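Local structure of TAF6 (Antonospora locustae, 4ATG) at residues Leu17-Lys21 and Ser22-Asp26; Ile46-Ile49 and Ser50-Leu54; Leu54-Phe57 and Lys58-Glu61; Ala60-Leu63 and Lys64-Ala68. The protein is probably a subunit of the general transcription factor TFIID and appears to help form the Taf6-Taf9 complex through its HEAT-repeat C-terminal domain. All coordinates share one frame; numbering follows the deposited sequence.

In the fold
All four contacts are local and fall in the first part of an all-helical chain. Contacts 2 and 4 lie within single helices, 42-55 and 60-75, and each turns apolar side chains inward, so that I49 and I53 pack on C66. Contacts 1 and 3 are the turns at helix ends: contact 1 joins helix 7-20 to helix 25-34, and contact 3 joins helix 42-55 to helix 60-75. Contact 3 is a surface contact that combines a backbone bond with water bridges, whereas contact 1 combines a serine bond with methionine packing. Contact 4 adds a salt bridge between E61 and K64. L17 and I20 of contact 1 pack on H48 and L52 of contact 2.

Contact 1. Residues Leu17-Lys21 and Ser22-Asp26; sequences LSMIK and SDMKD
M19 and M24 face each other across the turn between helix 7-20 and helix 25-34. Starting from the backbone of M19, its CB lies 4.0 Å from S22 OG, with M24 O at a similar distance. CG leaves beside the backbone N, anti to the carbonyl carbon (chi1 -67°), and meets the terminal methyl CE of M24 at 3.8 Å. Beyond SD the chain bends at chi3 (80°), which brings its own methyl CE to 3.8 Å from M24 O and close to M24 CB. The two thioether chains cross at about a right angle, M24 CE lying on M19 CG and M19 CE beside M24 CB, and M19 extends this apolar patch to I27 and A28 of helix 25-34. Next to them the backbone makes an ST turn, set within a type I beta turn from S22 to K25, in the short link between two successive helices of the HEAT-repeat domain. S22 OG donates to M19 O at 2.6 Å, coming in well off the line of the C=O bond (C=O...OG angle 111°). The same hydroxyl accepts the N-H of M24, with S22 OG 3.0 Å from M24 N. The S22 hydroxyl thus links M19 O to the backbone of M24, the residue at the N-cap of helix 25-34. K25 CB approaches I20 O at 3.4 Å, while the lysine chain leads away from the turn and passes T65 of helix 60-75. K21 lies along the neighbouring helices, its CG on V62 and its CE on L52.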
ATOM      1  N   LEU A  17      -8.652   6.581  16.055  1.00 19.93           N
ATOM      2  CA  LEU A  17      -7.201   6.803  15.958  1.00 21.33           C
ATOM      3  C   LEU A  17      -6.480   6.356  17.231  1.00 24.93           C
ATOM      4  O   LEU A  17      -5.436   5.702  17.147  1.00 23.86           O
ATOM      5  CB  LEU A  17      -6.892   8.258  15.606  1.00 22.82           C
ATOM      6  CG  LEU A  17      -7.437   8.753  14.226  1.00 28.76           C
ATOM      7  CD1 LEU A  17      -6.876  10.072  13.913  1.00 31.54           C
ATOM      8  CD2 LEU A  17      -7.234   7.744  13.087  1.00 30.21           C
ATOM      9  N   SER A  18      -7.087   6.605  18.390  1.00 20.45           N
ATOM     10  CA  SER A  18      -6.522   6.224  19.686  1.00 20.12           C
ATOM     11  C   SER A  18      -6.450   4.700  19.857  1.00 20.89           C
ATOM     12  O   SER A  18      -5.694   4.226  20.712  1.00 21.26           O
ATOM     13  CB  SER A  18      -7.347   6.810  20.827  1.00 24.19           C
ATOM     14  OG  SER A  18      -8.513   6.027  21.050  1.00 25.14           O
ATOM     15  N   MET A  19      -7.266   3.949  19.097  1.00 16.32           N
ATOM     16  CA  MET A  19      -7.321   2.476  19.147  1.00 16.39           C
ATOM     17  C   MET A  19      -6.237   1.799  18.283  1.00 19.64           C
ATOM     18  O   MET A  19      -5.958   0.640  18.488  1.00 19.55           O
ATOM     19  CB  MET A  19      -8.727   1.977  18.741  1.00 17.91           C
ATOM     20  CG  MET A  19      -9.829   2.368  19.780  1.00 21.63           C
ATOM     21  SD  MET A  19     -11.504   2.377  19.078  1.00 25.16           S
ATOM     22  CE  MET A  19     -11.859   0.642  19.105  1.00 22.51           C
ATOM     23  N   ILE A  20      -5.621   2.524  17.327  1.00 18.35           N
ATOM     24  CA  ILE A  20      -4.593   1.936  16.445  1.00 18.88           C
ATOM     25  C   ILE A  20      -3.461   1.308  17.245  1.00 25.78           C
ATOM     26  O   ILE A  20      -3.112   0.145  17.011  1.00 26.98           O
ATOM     27  CB  ILE A  20      -4.085   2.972  15.392  1.00 22.23           C
ATOM     28  CG1 ILE A  20      -5.221   3.420  14.462  1.00 21.33           C
ATOM     29  CG2 ILE A  20      -2.837   2.432  14.596  1.00 24.39           C
ATOM     30  CD1 ILE A  20      -4.860   4.615  13.503  1.00 25.07           C
ATOM     31  N   LYS A  21      -2.924   2.053  18.232  1.00 24.07           N
ATOM     32  CA  LYS A  21      -1.831   1.567  19.076  1.00 25.70           C
ATOM     33  C   LYS A  21      -2.402   1.089  20.400  1.00 30.38           C
ATOM     34  O   LYS A  21      -2.155   1.693  21.440  1.00 33.18           O
ATOM     35  CB  LYS A  21      -0.771   2.666  19.298  1.00 30.20           C
ATOM     36  CG  LYS A  21      -0.021   3.082  18.044  1.00 43.79           C
ATOM     37  CD  LYS A  21       1.141   3.989  18.403  1.00 48.21           C
ATOM     38  CE  LYS A  21       1.608   4.805  17.228  1.00 45.97           C
ATOM     39  NZ  LYS A  21       2.830   5.596  17.564  1.00 46.32           N
ATOM     40  N   SER A  22      -3.195   0.014  20.369  1.00 24.42           N
ATOM     41  CA  SER A  22      -3.826  -0.513  21.584  1.00 23.90           C
ATOM     42  C   SER A  22      -4.273  -1.938  21.308  1.00 27.90           C
ATOM     43  O   SER A  22      -4.273  -2.368  20.159  1.00 26.30           O
ATOM     44  CB  SER A  22      -5.053   0.331  21.948  1.00 24.15           C
ATOM     45  OG  SER A  22      -6.129   0.047  21.063  1.00 25.78           O
ATOM     46  N   ASP A  23      -4.770  -2.620  22.342  1.00 26.67           N
ATOM     47  CA  ASP A  23      -5.331  -3.976  22.238  1.00 27.48           C
ATOM     48  C   ASP A  23      -6.669  -3.969  21.476  1.00 29.28           C
ATOM     49  O   ASP A  23      -7.221  -5.033  21.222  1.00 30.71           O
ATOM     50  CB  ASP A  23      -5.554  -4.528  23.657  1.00 31.03           C
ATOM     51  CG  ASP A  23      -6.442  -3.592  24.463  1.00 48.74           C
ATOM     52  OD1 ASP A  23      -5.972  -2.482  24.809  1.00 51.26           O
ATOM     53  OD2 ASP A  23      -7.647  -3.891  24.598  1.00 55.77           O
ATOM     54  N   MET A  24      -7.205  -2.778  21.139  1.00 23.16           N
ATOM     55  CA  MET A  24      -8.478  -2.622  20.420  1.00 20.34           C
ATOM     56  C   MET A  24      -8.303  -2.356  18.909  1.00 22.87           C
ATOM     57  O   MET A  24      -9.283  -2.030  18.234  1.00 21.20           O
ATOM     58  CB  MET A  24      -9.300  -1.478  21.051  1.00 22.76           C
ATOM     59  CG  MET A  24      -9.594  -1.703  22.528  1.00 27.39           C
ATOM     60  SD  MET A  24     -10.604  -0.377  23.232  1.00 32.37           S
ATOM     61  CE  MET A  24      -9.424   0.949  23.312  1.00 29.27           C
ATOM     62  N   LYS A  25      -7.071  -2.487  18.377  1.00 19.05           N
ATOM     63  CA  LYS A  25      -6.802  -2.227  16.954  1.00 17.12           C
ATOM     64  C   LYS A  25      -7.683  -3.044  16.023  1.00 19.07           C
ATOM     65  O   LYS A  25      -8.050  -2.550  14.969  1.00 18.47           O
ATOM     66  CB  LYS A  25      -5.301  -2.404  16.621  1.00 18.67           C
ATOM     67  CG  LYS A  25      -4.766  -3.797  16.907  1.00 25.92           C
ATOM     68  CD  LYS A  25      -3.364  -4.008  16.371  1.00 37.76           C
ATOM     69  CE  LYS A  25      -2.781  -5.328  16.834  1.00 46.98           C
ATOM     70  NZ  LYS A  25      -3.617  -6.485  16.422  1.00 61.18           N
ATOM     71  N   ASP A  26      -8.020  -4.297  16.397  1.00 17.55           N
ATOM     72  CA  ASP A  26      -8.869  -5.139  15.548  1.00 17.06           C
ATOM     73  C   ASP A  26     -10.334  -4.631  15.481  1.00 20.75           C
ATOM     74  O   ASP A  26     -11.001  -4.771  14.449  1.00 18.46           O
ATOM     75  CB  ASP A  26      -8.772  -6.595  15.986  1.00 19.89           C
ATOM     76  CG  ASP A  26      -7.428  -7.237  15.654  1.00 31.38           C
ATOM     77  OD1 ASP A  26      -6.855  -6.915  14.587  1.00 32.34           O
ATOM     78  OD2 ASP A  26      -6.959  -8.060  16.445  1.00 37.04           O
TER

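Contact 2. Residues Ile46-Ile49 and Ser50-Leu54; sequences IQHI and SELIL
Q47 and E51 run side by side along the outer surface of helix 42-55, one turn apart and pointing the same way, in one of the alpha helices that build this HEAT-repeat domain. Their flat ends are not coplanar: amide and carboxylate planes stand 72° apart, with Q47 NE2 3.5 Å from E51 OE2. Lower down, the stem of E51 lies against the backbone, CG coming to 3.5 Å from Q47 O, the same oxygen that accepts the N-H of E51. The next pair, H48 and L52, meets at a slant: methyl CD2 of L52 approaches NE2 of the imidazole at 3.9 Å. H48 has a second conformer, so this touch is somewhat doubtful, but both residues turn to helix 7-20, where L17 and I20 receive them. On the inner side S50 bends back to the preceding turn. Its backbone N donates to I46 O at 2.9 Å, and in the conformer described OG adds a bond to that oxygen from the opposite face of the carbonyl plane. The hydroxyl also reaches Y70 OH on helix 60-75, although S50 too is modelled in two conformers. I49 and I53 continue this buried side, aimed at C66 of helix 60-75, while I53 also touches S91 and C95 of helix 85-97. With CG2 anti to the backbone N, the I49 methyl lies on the side of the following turn, and I53 CD1 passes it obliquely, 4.0 Å from I49 CG2.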
ATOM      1  N   ILE A  46      -7.562   9.002   6.052  1.00 16.87           N
ATOM      2  CA  ILE A  46      -6.473   8.807   5.092  1.00 17.67           C
ATOM      3  C   ILE A  46      -5.316   9.749   5.376  1.00 19.04           C
ATOM      4  O   ILE A  46      -4.172   9.310   5.373  1.00 18.39           O
ATOM      5  CB  ILE A  46      -6.964   8.886   3.629  1.00 22.14           C
ATOM      6  CG1 ILE A  46      -7.942   7.735   3.336  1.00 23.31           C
ATOM      7  CG2 ILE A  46      -5.767   8.863   2.643  1.00 23.54           C
ATOM      8  CD1 ILE A  46      -8.813   8.014   2.217  1.00 28.27           C
ATOM      9  N   GLN A  47      -5.599  11.028   5.649  1.00 17.29           N
ATOM     10  CA  GLN A  47      -4.530  11.991   5.980  1.00 18.79           C
ATOM     11  C   GLN A  47      -3.780  11.550   7.253  1.00 23.06           C
ATOM     12  O   GLN A  47      -2.544  11.547   7.261  1.00 22.65           O
ATOM     13  CB  GLN A  47      -5.120  13.416   6.150  1.00 20.50           C
ATOM     14  CG  GLN A  47      -4.081  14.517   6.298  1.00 36.17           C
ATOM     15  CD  GLN A  47      -4.588  15.695   7.104  1.00 54.95           C
ATOM     16  OE1 GLN A  47      -5.798  15.903   7.303  1.00 46.16           O
ATOM     17  NE2 GLN A  47      -3.662  16.501   7.591  1.00 55.05           N
ATOM     18  N   HIS A  48      -4.504  11.159   8.336  0.50 19.81           N
ATOM     19  CA  HIS A  48      -3.824  10.725   9.578  0.50 19.84           C
ATOM     20  C   HIS A  48      -3.031   9.456   9.374  0.50 23.13           C
ATOM     21  O   HIS A  48      -1.889   9.354   9.843  0.50 22.67           O
ATOM     22  CB  HIS A  48      -4.812  10.501  10.739  0.50 20.75           C
ATOM     23  CG  HIS A  48      -4.167   9.898  11.959  0.50 24.26           C
ATOM     24  ND1 HIS A  48      -3.525  10.685  12.898  0.50 27.26           N
ATOM     25  CD2 HIS A  48      -4.066   8.601  12.338  0.50 25.35           C
ATOM     26  CE1 HIS A  48      -3.080   9.851  13.828  0.50 26.30           C
ATOM     27  NE2 HIS A  48      -3.381   8.586  13.533  0.50 25.79           N
ATOM     28  N   ILE A  49      -3.667   8.453   8.752  1.00 18.80           N
ATOM     29  CA  ILE A  49      -3.025   7.154   8.544  1.00 18.33           C
ATOM     30  C   ILE A  49      -1.748   7.341   7.711  1.00 21.15           C
ATOM     31  O   ILE A  49      -0.725   6.770   8.075  1.00 20.07           O
ATOM     32  CB  ILE A  49      -3.996   6.082   7.955  1.00 20.31           C
ATOM     33  CG1 ILE A  49      -5.123   5.743   8.964  1.00 19.70           C
ATOM     34  CG2 ILE A  49      -3.238   4.803   7.581  1.00 20.67           C
ATOM     35  CD1 ILE A  49      -6.465   5.142   8.242  1.00 20.81           C
ATOM     36  N   SER A  50      -1.797   8.159   6.615  1.00 18.98           N
ATOM     37  CA  SER A  50      -0.605   8.408   5.781  0.50 18.65           C
ATOM     38  C   SER A  50       0.510   9.008   6.612  1.00 22.89           C
ATOM     39  O   SER A  50       1.662   8.588   6.491  1.00 21.44           O
ATOM     40  CB  SER A  50      -0.926   9.357   4.629  0.50 19.16           C
ATOM     41  OG  SER A  50      -1.810   8.737   3.719  0.50 15.00           O
ATOM     42  N   GLU A  51       0.168   9.989   7.487  1.00 20.93           N
ATOM     43  CA  GLU A  51       1.157  10.648   8.355  1.00 21.49           C
ATOM     44  C   GLU A  51       1.717   9.681   9.392  1.00 24.54           C
ATOM     45  O   GLU A  51       2.912   9.692   9.674  1.00 24.05           O
ATOM     46  CB  GLU A  51       0.546  11.883   9.053  1.00 23.89           C
ATOM     47  CG  GLU A  51       0.420  13.096   8.145  1.00 37.30           C
ATOM     48  CD  GLU A  51      -0.390  14.268   8.673  1.00 64.64           C
ATOM     49  OE1 GLU A  51      -1.064  14.126   9.722  1.00 51.18           O
ATOM     50  OE2 GLU A  51      -0.375  15.329   8.008  1.00 65.80           O
ATOM     51  N   LEU A  52       0.863   8.817   9.933  1.00 21.73           N
ATOM     52  CA  LEU A  52       1.292   7.838  10.932  1.00 21.79           C
ATOM     53  C   LEU A  52       2.256   6.827  10.305  1.00 24.64           C
ATOM     54  O   LEU A  52       3.265   6.509  10.931  1.00 25.08           O
ATOM     55  CB  LEU A  52       0.050   7.149  11.555  1.00 21.21           C
ATOM     56  CG  LEU A  52       0.303   6.131  12.682  1.00 27.46           C
ATOM     57  CD1 LEU A  52       1.060   6.759  13.876  1.00 28.42           C
ATOM     58  CD2 LEU A  52      -1.020   5.511  13.140  1.00 29.37           C
ATOM     59  N   ILE A  53       1.999   6.369   9.051  1.00 19.46           N
ATOM     60  CA  ILE A  53       2.912   5.435   8.371  1.00 18.57           C
ATOM     61  C   ILE A  53       4.312   6.055   8.262  1.00 24.25           C
ATOM     62  O   ILE A  53       5.298   5.380   8.542  1.00 24.48           O
ATOM     63  CB  ILE A  53       2.339   5.031   6.987  1.00 20.67           C
ATOM     64  CG1 ILE A  53       1.268   3.907   7.152  1.00 20.04           C
ATOM     65  CG2 ILE A  53       3.441   4.617   5.982  1.00 22.71           C
ATOM     66  CD1 ILE A  53       0.264   3.865   5.973  1.00 22.81           C
ATOM     67  N   LEU A  54       4.400   7.354   7.883  1.00 22.64           N
ATOM     68  CA  LEU A  54       5.705   8.041   7.751  1.00 24.37           C
ATOM     69  C   LEU A  54       6.474   8.101   9.059  1.00 29.02           C
ATOM     70  O   LEU A  54       7.702   8.146   9.054  1.00 30.03           O
ATOM     71  CB  LEU A  54       5.533   9.458   7.157  1.00 25.25           C
ATOM     72  CG  LEU A  54       4.885   9.553   5.748  1.00 28.12           C
ATOM     73  CD1 LEU A  54       4.808  11.004   5.287  1.00 28.73           C
ATOM     74  CD2 LEU A  54       5.645   8.701   4.711  1.00 28.66           C
TER

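Contact 3. Residues Leu54-Phe57 and Lys58-Glu61; sequences LKSF and KEAE
With CG anti to its carbonyl carbon (chi1 -67°) and the chain extended from there, E59 carries its carboxylate back toward S56, where OE2 comes to 4.2 Å from S56 OG. The gap is bridged by water 3, which donates to both oxygens and lies 2.8 Å from E59 OE2. Water 2 gives a second proton to E59 OE2 at 2.6 Å and links it to K55 O. K55 O also takes a proton from water 1, which in turn accepts the N-H of K58. Directly between the segments, E59 N donates to S56 O at 2.9 Å, from above the carbonyl plane, and closes a type I beta turn from S56 to E59. E59 then occupies the N-cap of helix 60-75, so the link is a short turn joining two successive helices of the HEAT-repeat domain. K58, bent at chi2 (-66°), sends NZ off to S100 O, while the hydroxyl of S56 donates to L52 O. Held by two waters and only weakly by distant K21, the E59 carboxylate probably keeps its negative charge, and water supplements the direct E59 N to S56 O bond in linking the two arms of the turn.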
ATOM      1  N   LEU A  54       4.400   7.354   7.883  1.00 22.64           N
ATOM      2  CA  LEU A  54       5.705   8.041   7.751  1.00 24.37           C
ATOM      3  C   LEU A  54       6.474   8.101   9.059  1.00 29.02           C
ATOM      4  O   LEU A  54       7.702   8.146   9.054  1.00 30.03           O
ATOM      5  CB  LEU A  54       5.533   9.458   7.157  1.00 25.25           C
ATOM      6  CG  LEU A  54       4.885   9.553   5.748  1.00 28.12           C
ATOM      7  CD1 LEU A  54       4.808  11.004   5.287  1.00 28.73           C
ATOM      8  CD2 LEU A  54       5.645   8.701   4.711  1.00 28.66           C
ATOM      9  N   LYS A  55       5.752   8.066  10.177  1.00 25.84           N
ATOM     10  CA  LYS A  55       6.335   8.127  11.527  1.00 27.20           C
ATOM     11  C   LYS A  55       6.586   6.743  12.120  1.00 30.80           C
ATOM     12  O   LYS A  55       7.233   6.645  13.165  1.00 29.67           O
ATOM     13  CB  LYS A  55       5.361   8.888  12.454  1.00 28.55           C
ATOM     14  CG  LYS A  55       5.420  10.395  12.301  1.00 39.13           C
ATOM     15  CD  LYS A  55       4.238  11.061  12.974  1.00 51.05           C
ATOM     16  CE  LYS A  55       4.268  12.565  12.822  1.00 66.42           C
ATOM     17  NZ  LYS A  55       2.964  13.176  13.191  1.00 73.96           N
ATOM     18  N   SER A  56       6.065   5.673  11.463  1.00 26.76           N
ATOM     19  CA  SER A  56       6.088   4.304  11.997  1.00 25.53           C
ATOM     20  C   SER A  56       6.869   3.258  11.212  1.00 30.67           C
ATOM     21  O   SER A  56       6.585   2.059  11.350  1.00 29.84           O
ATOM     22  CB  SER A  56       4.654   3.815  12.199  1.00 25.56           C
ATOM     23  OG  SER A  56       3.867   4.795  12.856  1.00 25.82           O
ATOM     24  N   PHE A  57       7.870   3.674  10.428  1.00 27.72           N
ATOM     25  CA  PHE A  57       8.656   2.734   9.626  1.00 28.92           C
ATOM     26  C   PHE A  57       9.276   1.579  10.391  1.00 34.26           C
ATOM     27  O   PHE A  57       9.437   0.497   9.822  1.00 33.57           O
ATOM     28  CB  PHE A  57       9.700   3.459   8.772  1.00 31.47           C
ATOM     29  CG  PHE A  57       9.112   4.315   7.673  1.00 32.48           C
ATOM     30  CD1 PHE A  57       8.014   3.875   6.933  1.00 33.92           C
ATOM     31  CD2 PHE A  57       9.684   5.543   7.345  1.00 36.12           C
ATOM     32  CE1 PHE A  57       7.500   4.647   5.892  1.00 34.10           C
ATOM     33  CE2 PHE A  57       9.152   6.325   6.313  1.00 38.06           C
ATOM     34  CZ  PHE A  57       8.072   5.865   5.591  1.00 34.28           C
ATOM     35  N   LYS A  58       9.583   1.797  11.685  1.00 31.80           N
ATOM     36  CA  LYS A  58      10.207   0.793  12.555  1.00 32.23           C
ATOM     37  C   LYS A  58       9.199   0.084  13.469  1.00 34.91           C
ATOM     38  O   LYS A  58       9.609  -0.685  14.345  1.00 36.47           O
ATOM     39  CB  LYS A  58      11.360   1.418  13.372  1.00 36.58           C
ATOM     40  CG  LYS A  58      12.449   2.107  12.538  1.00 43.00           C
ATOM     41  CD  LYS A  58      13.239   1.141  11.663  1.00 46.48           C
ATOM     42  CE  LYS A  58      14.254   1.865  10.823  1.00 57.37           C
ATOM     43  NZ  LYS A  58      14.989   0.932   9.930  1.00 61.74           N
ATOM     44  N   GLU A  59       7.892   0.333  13.267  1.00 26.61           N
ATOM     45  CA  GLU A  59       6.829  -0.308  14.042  1.00 25.25           C
ATOM     46  C   GLU A  59       5.992  -1.142  13.078  1.00 27.84           C
ATOM     47  O   GLU A  59       4.991  -0.655  12.572  1.00 24.67           O
ATOM     48  CB  GLU A  59       5.970   0.724  14.792  1.00 25.71           C
ATOM     49  CG  GLU A  59       6.748   1.427  15.896  1.00 38.84           C
ATOM     50  CD  GLU A  59       5.963   2.482  16.641  1.00 59.70           C
ATOM     51  OE1 GLU A  59       5.234   2.123  17.594  1.00 54.25           O
ATOM     52  OE2 GLU A  59       6.080   3.672  16.271  1.00 53.93           O
ATOM     53  N   ALA A  60       6.461  -2.368  12.784  1.00 26.23           N
ATOM     54  CA  ALA A  60       5.834  -3.299  11.832  1.00 25.92           C
ATOM     55  C   ALA A  60       4.364  -3.534  12.128  1.00 28.92           C
ATOM     56  O   ALA A  60       3.552  -3.498  11.206  1.00 27.54           O
ATOM     57  CB  ALA A  60       6.588  -4.629  11.808  1.00 27.60           C
ATOM     58  N   GLU A  61       4.011  -3.727  13.418  1.00 25.17           N
ATOM     59  CA  GLU A  61       2.618  -3.961  13.796  1.00 24.18           C
ATOM     60  C   GLU A  61       1.731  -2.738  13.539  1.00 25.72           C
ATOM     61  O   GLU A  61       0.607  -2.900  13.069  1.00 23.62           O
ATOM     62  CB  GLU A  61       2.501  -4.532  15.223  1.00 26.67           C
ATOM     63  CG  GLU A  61       3.149  -5.914  15.351  1.00 37.52           C
ATOM     64  CD  GLU A  61       2.691  -6.948  14.325  1.00 57.79           C
ATOM     65  OE1 GLU A  61       1.465  -7.192  14.236  1.00 46.40           O
ATOM     66  OE2 GLU A  61       3.551  -7.480  13.580  1.00 40.87           O
TER
HETATM   67  O   HOH W   1       9.313   4.222  13.451  1.00 31.91           O
HETATM   68  O   HOH W   2       8.019   5.327  15.578  1.00 55.06           O
HETATM   69  O   HOH W   3       4.407   5.675  15.366  1.00 36.91           O

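Contact 4. Residues Ala60-Leu63 and Lys64-Ala68; sequences AEVL and KTCIA
The N-H of K64 donates to A60 O at 2.9 Å, opening the series of i to i+4 bonds in the first turns of helix 60-75. The K64 side chain leans over the same carbonyl, its CG 3.3 Å from A60 O. From there it stays extended and runs back toward the start of the helix, while E61 bends at chi2 (-52°) to come across its path. The two chains meet obliquely in a salt bridge, K64 NZ lying 3.0 Å from E61 OE2 on the syn side and close to the carboxylate plane (18° out of it). Such an i to i+3 acid-base pair straddles one turn of the helix and would probably steady both charged ends. T65 N bonds E61 O, and T65 OG1 lies 3.1 Å from E61 O as well. Apolar contacts run along the helix elsewhere: V62 CG1 touches C66 SG at 4.2 Å, and on the side toward helix 104-121, I67 CG1 lies 3.3 Å from L63 O. In this HEAT-repeat domain the helix is packed between three others: V62 and C66 face helix 42-55, L63, K64 and I67 lie against V106, M109 and I113 of helix 104-121, and A68 touches I29 of helix 25-34.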
ATOM      1  N   ALA A  60       6.461  -2.368  12.784  1.00 26.23           N
ATOM      2  CA  ALA A  60       5.834  -3.299  11.832  1.00 25.92           C
ATOM      3  C   ALA A  60       4.364  -3.534  12.128  1.00 28.92           C
ATOM      4  O   ALA A  60       3.552  -3.498  11.206  1.00 27.54           O
ATOM      5  CB  ALA A  60       6.588  -4.629  11.808  1.00 27.60           C
ATOM      6  N   GLU A  61       4.011  -3.727  13.418  1.00 25.17           N
ATOM      7  CA  GLU A  61       2.618  -3.961  13.796  1.00 24.18           C
ATOM      8  C   GLU A  61       1.731  -2.738  13.539  1.00 25.72           C
ATOM      9  O   GLU A  61       0.607  -2.900  13.069  1.00 23.62           O
ATOM     10  CB  GLU A  61       2.501  -4.532  15.223  1.00 26.67           C
ATOM     11  CG  GLU A  61       3.149  -5.914  15.351  1.00 37.52           C
ATOM     12  CD  GLU A  61       2.691  -6.948  14.325  1.00 57.79           C
ATOM     13  OE1 GLU A  61       1.465  -7.192  14.236  1.00 46.40           O
ATOM     14  OE2 GLU A  61       3.551  -7.480  13.580  1.00 40.87           O
ATOM     15  N   VAL A  62       2.261  -1.523  13.753  1.00 22.62           N
ATOM     16  CA  VAL A  62       1.492  -0.285  13.447  1.00 21.53           C
ATOM     17  C   VAL A  62       1.296  -0.174  11.948  1.00 21.30           C
ATOM     18  O   VAL A  62       0.177   0.076  11.505  1.00 18.59           O
ATOM     19  CB  VAL A  62       2.125   0.994  14.069  1.00 26.74           C
ATOM     20  CG1 VAL A  62       1.374   2.265  13.652  1.00 25.19           C
ATOM     21  CG2 VAL A  62       2.176   0.889  15.595  1.00 27.91           C
ATOM     22  N   LEU A  63       2.344  -0.469  11.158  1.00 18.86           N
ATOM     23  CA  LEU A  63       2.233  -0.399   9.687  1.00 18.42           C
ATOM     24  C   LEU A  63       1.187  -1.375   9.178  1.00 21.41           C
ATOM     25  O   LEU A  63       0.382  -1.022   8.311  1.00 20.45           O
ATOM     26  CB  LEU A  63       3.586  -0.683   9.010  1.00 19.26           C
ATOM     27  CG  LEU A  63       4.703   0.362   9.220  1.00 23.43           C
ATOM     28  CD1 LEU A  63       5.967  -0.087   8.574  1.00 23.18           C
ATOM     29  CD2 LEU A  63       4.334   1.707   8.659  1.00 26.23           C
ATOM     30  N   LYS A  64       1.162  -2.596   9.745  1.00 18.08           N
ATOM     31  CA  LYS A  64       0.158  -3.597   9.355  1.00 16.23           C
ATOM     32  C   LYS A  64      -1.259  -3.139   9.664  1.00 18.29           C
ATOM     33  O   LYS A  64      -2.156  -3.353   8.843  1.00 15.19           O
ATOM     34  CB  LYS A  64       0.429  -4.945  10.017  1.00 17.82           C
ATOM     35  CG  LYS A  64       1.664  -5.630   9.463  1.00 19.31           C
ATOM     36  CD  LYS A  64       1.866  -6.961  10.177  1.00 23.04           C
ATOM     37  CE  LYS A  64       3.250  -7.514   9.932  1.00 31.85           C
ATOM     38  NZ  LYS A  64       3.509  -8.688  10.797  1.00 32.26           N
ATOM     39  N   THR A  65      -1.467  -2.490  10.824  1.00 15.42           N
ATOM     40  CA  THR A  65      -2.778  -1.920  11.199  1.00 14.74           C
ATOM     41  C   THR A  65      -3.182  -0.829  10.213  1.00 18.02           C
ATOM     42  O   THR A  65      -4.332  -0.809   9.803  1.00 17.36           O
ATOM     43  CB  THR A  65      -2.747  -1.391  12.651  1.00 20.09           C
ATOM     44  OG1 THR A  65      -2.442  -2.496  13.497  1.00 21.41           O
ATOM     45  CG2 THR A  65      -4.089  -0.816  13.109  1.00 18.75           C
ATOM     46  N   CYS A  66      -2.243   0.050   9.811  1.00 16.70           N
ATOM     47  CA  CYS A  66      -2.521   1.143   8.851  1.00 16.00           C
ATOM     48  C   CYS A  66      -2.975   0.605   7.514  1.00 19.06           C
ATOM     49  O   CYS A  66      -3.961   1.081   6.962  1.00 18.69           O
ATOM     50  CB  CYS A  66      -1.304   2.039   8.704  1.00 17.13           C
ATOM     51  SG  CYS A  66      -0.955   3.024  10.182  1.00 21.91           S
ATOM     52  N   ILE A  67      -2.283  -0.427   7.021  1.00 16.98           N
ATOM     53  CA  ILE A  67      -2.621  -1.073   5.744  1.00 15.20           C
ATOM     54  C   ILE A  67      -4.014  -1.689   5.839  1.00 17.51           C
ATOM     55  O   ILE A  67      -4.809  -1.559   4.910  1.00 17.37           O
ATOM     56  CB  ILE A  67      -1.510  -2.114   5.403  1.00 18.53           C
ATOM     57  CG1 ILE A  67      -0.169  -1.391   5.105  1.00 19.61           C
ATOM     58  CG2 ILE A  67      -1.934  -3.003   4.202  1.00 16.95           C
ATOM     59  CD1 ILE A  67       1.127  -2.348   5.291  1.00 22.45           C
ATOM     60  N   ALA A  68      -4.311  -2.361   6.967  1.00 15.03           N
ATOM     61  CA  ALA A  68      -5.619  -3.008   7.200  1.00 12.98           C
ATOM     62  C   ALA A  68      -6.724  -1.976   7.288  1.00 14.71           C
ATOM     63  O   ALA A  68      -7.806  -2.245   6.785  1.00 13.34           O
ATOM     64  CB  ALA A  68      -5.575  -3.857   8.468  1.00 14.60           C
TER